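Local atomic coordinates of hydroquinone dioxygenase large subunit (Pseudomonas sp., PDB entry 4ZXA), a protein that probably forms, together with a small subunit, an Fe2+-dependent dioxygenase of the cupin family that opens the aromatic ring of hydroquinone. Residues Leu219-Tyr222 / Leu223-Asp227; His325-Ser329 / Gly330-Pro334. All blocks are in the same frame, centred on the assembly; numbering follows the deposited sequence.

Interaction 1. Residues Leu219-Tyr222 / Leu223-Asp227; sequences LFKY and LSRSD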
loop_
_atom_site.group_PDB
_atom_site.type_symbol
_atom_site.label_atom_id
_atom_site.label_comp_id
_atom_site.label_asym_id
_atom_site.label_seq_id
_atom_site.Cartn_x
_atom_site.Cartn_y
_atom_site.Cartn_z
ATOM N N LEU E 219 -13.823 -11.359 -29.223
ATOM C CA LEU E 219 -12.821 -11.181 -28.197
ATOM C C LEU E 219 -13.267 -10.186 -27.097
ATOM O O LEU E 219 -13.015 -10.411 -25.919
ATOM C CB LEU E 219 -11.493 -10.760 -28.835
ATOM C CG LEU E 219 -10.305 -10.511 -27.899
ATOM C CD1 LEU E 219 -9.874 -11.804 -27.187
ATOM C CD2 LEU E 219 -9.134 -9.877 -28.658
ATOM N N PHE E 220 -13.924 -9.092 -27.475
ATOM C CA PHE E 220 -14.357 -8.109 -26.474
ATOM C C PHE E 220 -15.393 -8.722 -25.524
ATOM O O PHE E 220 -15.374 -8.462 -24.311
ATOM C CB PHE E 220 -14.898 -6.833 -27.129
ATOM C CG PHE E 220 -13.836 -5.979 -27.771
ATOM C CD1 PHE E 220 -12.505 -6.397 -27.804
ATOM C CD2 PHE E 220 -14.165 -4.749 -28.337
ATOM C CE1 PHE E 220 -11.516 -5.606 -28.391
ATOM C CE2 PHE E 220 -13.189 -3.955 -28.926
ATOM C CZ PHE E 220 -11.859 -4.389 -28.953
ATOM N N LYS E 221 -16.281 -9.537 -26.090
ATOM C CA LYS E 221 -17.272 -10.284 -25.318
ATOM C C LYS E 221 -16.588 -11.275 -24.381
ATOM O O LYS E 221 -16.931 -11.416 -23.213
ATOM C CB LYS E 221 -18.229 -11.043 -26.264
ATOM C CG LYS E 221 -19.126 -12.063 -25.567
ATOM C CD LYS E 221 -20.000 -12.838 -26.553
ATOM C CE LYS E 221 -20.802 -13.931 -25.846
ATOM N NZ LYS E 221 -21.755 -14.635 -26.749
ATOM N N TYR E 222 -15.618 -11.978 -24.927
ATOM C CA TYR E 222 -14.870 -12.953 -24.177
ATOM C C TYR E 222 -14.172 -12.249 -23.014
ATOM O O TYR E 222 -14.252 -12.705 -21.867
ATOM C CB TYR E 222 -13.885 -13.617 -25.136
ATOM C CG TYR E 222 -12.960 -14.641 -24.539
ATOM C CD1 TYR E 222 -13.280 -15.992 -24.559
ATOM C CD2 TYR E 222 -11.750 -14.256 -23.989
ATOM C CE1 TYR E 222 -12.425 -16.922 -24.035
ATOM C CE2 TYR E 222 -10.903 -15.172 -23.452
ATOM C CZ TYR E 222 -11.233 -16.503 -23.481
ATOM O OH TYR E 222 -10.349 -17.409 -22.948
ATOM N N LEU E 223 -13.517 -11.122 -23.294
ATOM C CA LEU E 223 -12.880 -10.356 -22.225
ATOM C C LEU E 223 -13.916 -9.809 -21.243
ATOM O O LEU E 223 -13.695 -9.821 -20.034
ATOM C CB LEU E 223 -12.007 -9.223 -22.774
ATOM C CG LEU E 223 -10.816 -9.693 -23.618
ATOM C CD1 LEU E 223 -9.978 -8.508 -24.069
ATOM C CD2 LEU E 223 -9.967 -10.705 -22.865
ATOM N N SER E 224 -15.057 -9.355 -21.756
ATOM C CA SER E 224 -16.063 -8.735 -20.891
ATOM C C SER E 224 -16.518 -9.718 -19.824
ATOM O O SER E 224 -17.075 -9.324 -18.795
ATOM C CB SER E 224 -17.266 -8.213 -21.697
ATOM O OG SER E 224 -18.132 -9.260 -22.129
ATOM N N ARG E 225 -16.291 -11.000 -20.084
ATOM C CA ARG E 225 -16.757 -12.034 -19.181
ATOM C C ARG E 225 -15.621 -12.620 -18.344
ATOM O O ARG E 225 -15.792 -13.638 -17.689
ATOM C CB ARG E 225 -17.527 -13.109 -19.952
ATOM C CG ARG E 225 -18.799 -12.555 -20.614
ATOM C CD ARG E 225 -19.483 -13.554 -21.551
ATOM N NE ARG E 225 -20.701 -12.987 -22.124
ATOM C CZ ARG E 225 -21.931 -13.465 -21.939
ATOM N NH1 ARG E 225 -22.141 -14.551 -21.207
ATOM N NH2 ARG E 225 -22.961 -12.858 -22.509
ATOM N N SER E 226 -14.474 -11.949 -18.350
ATOM C CA SER E 226 -13.349 -12.354 -17.513
ATOM C C SER E 226 -13.639 -12.146 -16.032
ATOM O O SER E 226 -14.063 -11.071 -15.631
ATOM C CB SER E 226 -12.088 -11.579 -17.896
ATOM O OG SER E 226 -11.039 -11.837 -16.971
ATOM N N ASP E 227 -13.377 -13.167 -15.225
ATOM C CA ASP E 227 -13.705 -13.140 -13.795
ATOM C C ASP E 227 -12.485 -12.899 -12.914
ATOM O O ASP E 227 -12.570 -13.028 -11.688
ATOM C CB ASP E 227 -14.365 -14.458 -13.374
ATOM C CG ASP E 227 -13.482 -15.668 -13.665
ATOM O OD1 ASP E 227 -12.941 -15.768 -14.800
ATOM O OD2 ASP E 227 -13.320 -16.517 -12.760
#
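L219 meets L223 one helical turn further on, its CD1 4.3 Å from L223 CG. Their backbones are joined as well, since L223 N bonds to L219 O at 2.8 Å. Both leucines pack on P245 of strand 241-249, a fitting place for branched aliphatic residues. F220 contributes its carbonyl, since S224 N bonds to F220 O at 2.7 Å; its ring turns instead to the small subunit and lies nearly parallel to the ring of F14 of that chain.

K221 carries the polar side. Its carbonyl accepts the hydroxyl of S224, OG to O 2.7 Å, because chi1 of 75° swings OG back over the preceding turn. S224 OG also bonds to Q199, so a small hydroxyl residue serves both backbone and side chain. The extended K221 chain then lays its CE over one face of the R225 guanidinium, 3.8 Å from NE, with the two chains slanting across each other. Y222, with CG anti to its own N (chi1 178°), brings ring atom CD2 within 4.1 Å of L223 CD2, and R185 makes a cation-pi contact with the same tyrosine.

K221 NZ and R225 NH2, like charges, are 4.8 Å apart and not in contact; K221 NZ forms a salt bridge with E201, and R225 NE a hydrogen bond with Q199. The methylenes of lysine can therefore pad the guanidinium while the nearby carboxylate probably offsets the paired positive charges, a sensible arrangement for a largely buried contact.

Interaction 2. Residues His325-Ser329 / Gly330-Pro334; sequences HLYES and GELKP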
loop_
_atom_site.group_PDB
_atom_site.type_symbol
_atom_site.label_atom_id
_atom_site.label_comp_id
_atom_site.label_asym_id
_atom_site.label_seq_id
_atom_site.Cartn_x
_atom_site.Cartn_y
_atom_site.Cartn_z
ATOM N N HIS E 325 19.202 -16.411 -23.044
ATOM C CA HIS E 325 20.476 -16.447 -23.770
ATOM C C HIS E 325 20.616 -15.268 -24.739
ATOM O O HIS E 325 21.630 -14.570 -24.722
ATOM C CB HIS E 325 20.666 -17.762 -24.519
ATOM C CG HIS E 325 21.719 -17.691 -25.585
ATOM N ND1 HIS E 325 23.044 -17.431 -25.305
ATOM C CD2 HIS E 325 21.634 -17.820 -26.930
ATOM C CE1 HIS E 325 23.730 -17.410 -26.437
ATOM N NE2 HIS E 325 22.902 -17.644 -27.436
ATOM N N LEU E 326 19.593 -15.025 -25.560
ATOM C CA LEU E 326 19.668 -13.921 -26.528
ATOM C C LEU E 326 19.936 -12.570 -25.881
ATOM O O LEU E 326 20.717 -11.776 -26.411
ATOM C CB LEU E 326 18.420 -13.850 -27.385
ATOM C CG LEU E 326 18.162 -15.129 -28.179
ATOM C CD1 LEU E 326 16.957 -14.970 -29.065
ATOM C CD2 LEU E 326 19.389 -15.451 -28.985
ATOM N N TYR E 327 19.300 -12.303 -24.736
ATOM C CA TYR E 327 19.486 -11.019 -24.050
ATOM C C TYR E 327 20.851 -10.921 -23.381
ATOM O O TYR E 327 21.520 -9.904 -23.496
ATOM C CB TYR E 327 18.343 -10.717 -23.061
ATOM C CG TYR E 327 17.063 -10.329 -23.762
ATOM C CD1 TYR E 327 16.855 -9.023 -24.204
ATOM C CD2 TYR E 327 16.086 -11.273 -24.032
ATOM C CE1 TYR E 327 15.687 -8.662 -24.884
ATOM C CE2 TYR E 327 14.918 -10.927 -24.702
ATOM C CZ TYR E 327 14.728 -9.621 -25.124
ATOM O OH TYR E 327 13.570 -9.293 -25.780
ATOM N N GLU E 328 21.266 -11.990 -22.709
ATOM C CA GLU E 328 22.583 -12.062 -22.089
ATOM C C GLU E 328 23.737 -11.968 -23.118
ATOM O O GLU E 328 24.738 -11.291 -22.876
ATOM C CB GLU E 328 22.672 -13.357 -21.270
ATOM C CG GLU E 328 24.049 -13.682 -20.703
ATOM C CD GLU E 328 24.338 -12.943 -19.404
ATOM O OE1 GLU E 328 23.431 -12.217 -18.928
ATOM O OE2 GLU E 328 25.466 -13.088 -18.860
ATOM N N SER E 329 23.585 -12.636 -24.264
ATOM C CA SER E 329 24.590 -12.630 -25.343
ATOM C C SER E 329 24.784 -11.285 -26.000
ATOM O O SER E 329 25.830 -11.017 -26.578
ATOM C CB SER E 329 24.160 -13.550 -26.479
ATOM O OG SER E 329 23.737 -14.795 -26.002
ATOM N N GLY E 330 23.748 -10.462 -25.996
ATOM C CA GLY E 330 23.811 -9.214 -26.726
ATOM C C GLY E 330 23.163 -9.322 -28.096
ATOM O O GLY E 330 23.207 -8.373 -28.885
ATOM N N GLU E 331 22.569 -10.481 -28.381
ATOM C CA GLU E 331 21.877 -10.691 -29.642
ATOM C C GLU E 331 20.598 -9.880 -29.676
ATOM O O GLU E 331 20.171 -9.431 -30.735
ATOM C CB GLU E 331 21.551 -12.163 -29.848
ATOM C CG GLU E 331 22.775 -12.993 -30.186
ATOM C CD GLU E 331 23.348 -12.651 -31.560
ATOM O OE1 GLU E 331 22.733 -13.063 -32.568
ATOM O OE2 GLU E 331 24.392 -11.961 -31.635
ATOM N N LEU E 332 19.982 -9.710 -28.510
ATOM C CA LEU E 332 18.832 -8.836 -28.386
ATOM C C LEU E 332 19.157 -7.714 -27.418
ATOM O O LEU E 332 19.585 -7.969 -26.289
ATOM C CB LEU E 332 17.632 -9.624 -27.900
ATOM C CG LEU E 332 16.974 -10.475 -28.978
ATOM C CD1 LEU E 332 15.798 -11.249 -28.391
ATOM C CD2 LEU E 332 16.536 -9.591 -30.155
ATOM N N LYS E 333 18.987 -6.473 -27.867
ATOM C CA LYS E 333 19.186 -5.316 -27.003
ATOM C C LYS E 333 18.043 -5.168 -25.988
ATOM O O LYS E 333 16.963 -5.719 -26.183
ATOM C CB LYS E 333 19.317 -4.056 -27.855
ATOM C CG LYS E 333 20.368 -4.170 -28.941
ATOM C CD LYS E 333 21.697 -4.621 -28.362
ATOM C CE LYS E 333 22.753 -4.827 -29.450
ATOM N NZ LYS E 333 23.993 -5.476 -28.924
ATOM N N PRO E 334 18.279 -4.419 -24.899
ATOM C CA PRO E 334 17.253 -4.152 -23.873
ATOM C C PRO E 334 15.968 -3.569 -24.461
ATOM O O PRO E 334 14.889 -3.793 -23.903
ATOM C CB PRO E 334 17.898 -3.089 -22.986
ATOM C CG PRO E 334 19.333 -3.097 -23.318
ATOM C CD PRO E 334 19.493 -3.618 -24.694
#
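L332 folds back over Y327 from the loop that follows helix 323-329. Its CB sits over one face of the tyrosine ring, 3.9 Å from the centroid and 18° off the normal, a CH-pi contact displaced toward the rim at Y327 CE1. With chi1 at -77°, CG swings to the helix side and lies 4.0 Å from L326 CB. CD1 at the tip touches both helix residues, 3.8 Å from L326 CB and equally 3.8 Å from Y327 CZ. A leucine suits this place: its CB can lie on the ring while the CD1 branch meets both L326 and the ring.

The backbone delivers it there through a Schellman motif whose two defining bonds, E331 N to L326 O and G330 N to Y327 O, are weak. G330 takes a positive phi of 97°, where a side chain would jam against the S329 carbonyl. The stronger bond is L332 N to L326 O, 3.0 Å.

L59 of the small subunit packs on both L326 and L332. Y327 OH bonds to V261 N in the loop between strands 251-257 and 262-266, and P334 pairs by backbone with A299, so Y327 of helix 323-329 and the loop after it are each bonded to loops that join strands of the cupin fold.

How the interactions relate
Interactions 1 and 2 do not touch: their centres are 36 Å apart and their nearest atoms about 23 Å. Neither reaches the active site; each is linked to it through a second-shell residue. S226 of interaction 1 has its side chain about 10 Å from the bound 4-hydroxybenzonitrile and a weak bond to T247, which lies between the pocket residues T246 and E248. In interaction 2 the side chain of Y327 is about 11 Å from the cadmium ion, and its hydroxyl holds V261, the neighbour of the metal ligand E262. Both also meet a small-subunit chain, the first through L219 and F220, the second through L326 and L332.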